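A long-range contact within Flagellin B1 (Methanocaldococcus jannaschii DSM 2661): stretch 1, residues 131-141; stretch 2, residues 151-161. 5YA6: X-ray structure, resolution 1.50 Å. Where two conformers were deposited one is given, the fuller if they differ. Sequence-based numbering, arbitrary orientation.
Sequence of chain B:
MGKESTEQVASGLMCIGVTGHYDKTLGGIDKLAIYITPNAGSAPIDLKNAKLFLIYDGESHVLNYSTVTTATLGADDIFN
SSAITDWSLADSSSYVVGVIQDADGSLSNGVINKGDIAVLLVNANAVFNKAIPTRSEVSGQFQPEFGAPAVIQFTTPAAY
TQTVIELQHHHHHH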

# COMPACT_ATOMS: atom_id res chain seq x y z
N ALA B 131 -11.67 11.26 10.38
CA ALA B 131 -11.30 11.80 9.08
C ALA B 131 -9.78 11.75 8.97
O ALA B 131 -9.09 11.75 9.97
N ILE B 132 -9.28 11.66 7.75
CA ILE B 132 -7.83 11.53 7.56
C ILE B 132 -7.16 12.90 7.68
O ILE B 132 -7.48 13.83 6.91
N PRO B 133 -6.26 13.05 8.66
CA PRO B 133 -5.63 14.37 8.82
C PRO B 133 -4.54 14.62 7.81
O PRO B 133 -4.19 13.76 6.98
N THR B 134 -4.03 15.83 7.82
CA THR B 134 -2.99 16.23 6.90
C THR B 134 -1.73 15.35 7.08
O THR B 134 -1.47 14.81 8.17
N ARG B 135 -0.99 15.19 5.97
CA ARG B 135 0.33 14.50 5.94
C ARG B 135 0.21 13.04 6.29
O ARG B 135 1.12 12.48 6.92
N SER B 136 -0.90 12.39 5.90
CA SER B 136 -1.17 11.03 6.25
C SER B 136 -0.85 10.10 5.04
O SER B 136 -1.30 10.30 3.90
N GLU B 137 -0.18 8.99 5.34
CA GLU B 137 0.14 7.98 4.31
C GLU B 137 -0.99 6.97 4.19
O GLU B 137 -1.40 6.34 5.17
N VAL B 138 -1.47 6.77 2.96
CA VAL B 138 -2.45 5.76 2.64
C VAL B 138 -1.96 4.86 1.52
O VAL B 138 -1.50 5.37 0.50
N SER B 139 -2.04 3.55 1.73
CA SER B 139 -1.52 2.54 0.78
C SER B 139 -2.60 1.49 0.57
O SER B 139 -3.39 1.17 1.47
N GLY B 140 -2.71 0.95 -0.63
CA GLY B 140 -3.75 -0.08 -0.86
C GLY B 140 -3.70 -0.71 -2.23
O GLY B 140 -2.94 -0.28 -3.09
N GLN B 141 -4.55 -1.73 -2.45
CA GLN B 141 -4.68 -2.37 -3.72
C GLN B 141 -6.17 -2.73 -3.86
O GLN B 141 -6.85 -3.02 -2.88
N VAL B 151 -3.42 -0.08 -7.86
CA VAL B 151 -2.57 0.26 -6.74
C VAL B 151 -2.88 1.70 -6.31
O VAL B 151 -2.95 2.64 -7.15
N ILE B 152 -3.13 1.86 -5.02
CA ILE B 152 -3.36 3.11 -4.37
C ILE B 152 -2.19 3.50 -3.49
O ILE B 152 -1.76 2.71 -2.64
N GLN B 153 -1.59 4.58 -3.82
CA GLN B 153 -0.59 5.21 -2.87
C GLN B 153 -0.62 6.79 -2.87
O GLN B 153 -0.45 7.45 -3.89
N PHE B 154 -0.87 7.33 -1.71
CA PHE B 154 -0.84 8.78 -1.61
C PHE B 154 -0.51 9.22 -0.23
O PHE B 154 -0.68 8.46 0.73
N THR B 155 0.00 10.43 -0.13
CA THR B 155 0.19 11.10 1.14
C THR B 155 -0.73 12.29 1.07
O THR B 155 -0.62 13.09 0.15
N THR B 156 -1.65 12.44 2.06
CA THR B 156 -2.54 13.59 2.00
C THR B 156 -1.68 14.88 2.17
O THR B 156 -0.67 14.85 2.83
N PRO B 157 -2.15 15.97 1.58
CA PRO B 157 -1.33 17.19 1.64
C PRO B 157 -1.24 17.73 3.07
O PRO B 157 -2.04 17.34 3.93
N ALA B 158 -0.28 18.63 3.31
CA ALA B 158 -0.08 19.21 4.61
C ALA B 158 -1.10 20.32 4.96
O ALA B 158 -1.16 20.76 6.10
N ALA B 159 -1.87 20.74 3.97
CA ALA B 159 -3.00 21.68 4.19
C ALA B 159 -4.14 21.31 3.27
O ALA B 159 -3.95 20.99 2.05
N TYR B 160 -5.35 21.33 3.87
CA TYR B 160 -6.54 21.14 3.09
C TYR B 160 -7.16 22.52 2.80
O TYR B 160 -7.61 23.18 3.77
N THR B 161 -7.13 22.91 1.53
CA THR B 161 -7.49 24.27 1.06
C THR B 161 -8.81 24.40 0.34
O THR B 161 -9.24 25.55 0.10

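Residues 137-141 and 151-155 pair as antiparallel strands, and their side chains divide between the two faces of the sheet, while the loops flanking the strands pack through residues 132-136 and 156-160. Backbone hydrogen bonds at the Val138-Phe154 and Gly140-Ile152 pairs set this register.

Apolar packing dominates the face that carries Val138, Ile152 and Phe154. Phe154 adopts the p rotamer, and the end of its ring comes nearer the other strand; with chi2 at 88° a face of the ring is turned to Val138. Val138, in rotamer t, lies over that face, with Val138 CB 3.7 Å from the Phe154 ring centroid in a CH-pi contact. Gly140 has no side chain, and Ile152 (m, p) packs against its backbone, with Ile152 CB 3.7 Å from Gly140 O; Ile152 CD1 also lies 4.0 Å from Gln141 CA. In the loops, Ile132 (m, t) points toward the other stretch, its CG2 3.9 Å from Thr156 CG2. Thr134 CG2 sits over one face of the Tyr160 ring, 3.9 Å from its centroid, and Arg135 CG packs 3.6 Å from Ala158 CB.

The opposite face is more polar. Glu137 (m, m) curls its carboxylate toward Thr155 (m), so that Thr155 OG1 donates a hydrogen bond to Glu137 OE1 at 2.6 Å. Further along this face, the deposited conformer of Gln153 (t, p) turns its amide across the strands, and Gln153 NE2 donates to Ser139 OG, also at 2.6 Å.

Side-chain-to-backbone bonds secure the loops. Thr156 (p) points inward and its hydroxyl serves twice: Thr156 OG1 donates to Pro133 O at 2.8 Å and accepts from Ser136 N at 2.9 Å. Pro133 O also receives a bond from Ser136 OG at 2.9 Å within its own stretch. Tyr160 (m) starts sideways, but its ring carries the hydroxyl inward, placing Tyr160 OH 2.8 Å from both Ile132 O and Pro133 O.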

# COMPACT_ATOMS: atom_id res chain seq x y z
CB ALA B 131 -11.83 13.21 8.92
CB ILE B 132 -7.52 10.93 6.20
CG1 ILE B 132 -8.27 9.58 5.98
CG2 ILE B 132 -6.03 10.78 6.05
CD1 ILE B 132 -8.30 9.20 4.53
CB PRO B 133 -5.05 14.30 10.23
CG PRO B 133 -4.87 12.89 10.51
CD PRO B 133 -5.83 12.09 9.70
CB THR B 134 -2.62 17.71 7.17
OG1 THR B 134 -2.26 17.88 8.53
CG2 THR B 134 -3.74 18.62 6.81
CB ARG B 135 1.33 15.20 6.83
CG ARG B 135 1.51 16.66 6.47
CD ARG B 135 2.87 17.14 6.92
NE ARG B 135 2.97 17.18 8.37
CZ ARG B 135 4.10 17.22 9.06
NH1 ARG B 135 4.05 17.29 10.43
NH2 ARG B 135 5.28 17.18 8.41
CB SER B 136 -2.62 10.83 6.58
OG SER B 136 -2.96 11.34 7.86
CB GLU B 137 1.38 7.18 4.69
CG GLU B 137 2.61 8.00 4.87
CD GLU B 137 3.19 8.52 3.60
OE1 GLU B 137 2.57 8.44 2.51
OE2 GLU B 137 4.31 9.08 3.69
CB VAL B 138 -3.82 6.40 2.19
CG1 VAL B 138 -4.85 5.28 2.00
CG2 VAL B 138 -4.33 7.29 3.33
CB SER B 139 -0.25 1.86 1.34
OG SER B 139 0.69 2.84 1.64
CB GLN B 141 -3.85 -3.66 -3.85
CG GLN B 141 -2.31 -3.34 -3.77
CD GLN B 141 -1.48 -4.58 -4.08
OE1 GLN B 141 -2.01 -5.63 -4.44
NE2 GLN B 141 -0.14 -4.44 -3.99
CB VAL B 151 -1.07 0.23 -7.15
CG1 VAL B 151 -0.21 0.76 -6.02
CG2 VAL B 151 -0.74 -1.22 -7.49
CB ILE B 152 -4.61 3.04 -3.50
CG1 ILE B 152 -5.89 2.75 -4.39
CG2 ILE B 152 -4.81 4.33 -2.70
CD1 ILE B 152 -6.20 1.27 -4.60
CB GLN B 153 0.81 4.87 -3.37
CG GLN B 153 1.88 5.42 -2.41
CD GLN B 153 1.62 5.16 -0.92
OE1 GLN B 153 1.63 6.08 -0.05
NE2 GLN B 153 1.38 3.90 -0.64
CB PHE B 154 -2.14 9.41 -2.09
CG PHE B 154 -3.34 9.01 -1.33
CD1 PHE B 154 -3.73 9.72 -0.18
CD2 PHE B 154 -4.21 8.03 -1.82
CE1 PHE B 154 -4.90 9.38 0.50
CE2 PHE B 154 -5.35 7.67 -1.16
CZ PHE B 154 -5.71 8.31 0.02
CB THR B 155 1.64 11.61 1.29
OG1 THR B 155 2.55 10.57 0.95
CG2 THR B 155 1.88 12.13 2.71
CB THR B 156 -3.64 13.58 3.06
OG1 THR B 156 -3.11 13.59 4.36
CG2 THR B 156 -4.50 12.34 2.82
CB PRO B 157 -2.08 18.15 0.75
CG PRO B 157 -3.46 17.65 0.64
CD PRO B 157 -3.30 16.14 0.69
CB ALA B 158 1.36 19.76 4.67
CB ALA B 159 -2.56 23.11 3.95
CB TYR B 160 -7.54 20.27 3.82
CG TYR B 160 -7.05 18.83 4.15
CD1 TYR B 160 -6.38 18.08 3.22
CD2 TYR B 160 -7.26 18.28 5.37
CE1 TYR B 160 -5.97 16.78 3.50
CE2 TYR B 160 -6.83 16.99 5.68
CZ TYR B 160 -6.18 16.25 4.75
OH TYR B 160 -5.79 14.95 4.96
CB THR B 161 -6.44 24.79 0.07
OG1 THR B 161 -6.54 24.05 -1.15
CG2 THR B 161 -5.08 24.61 0.63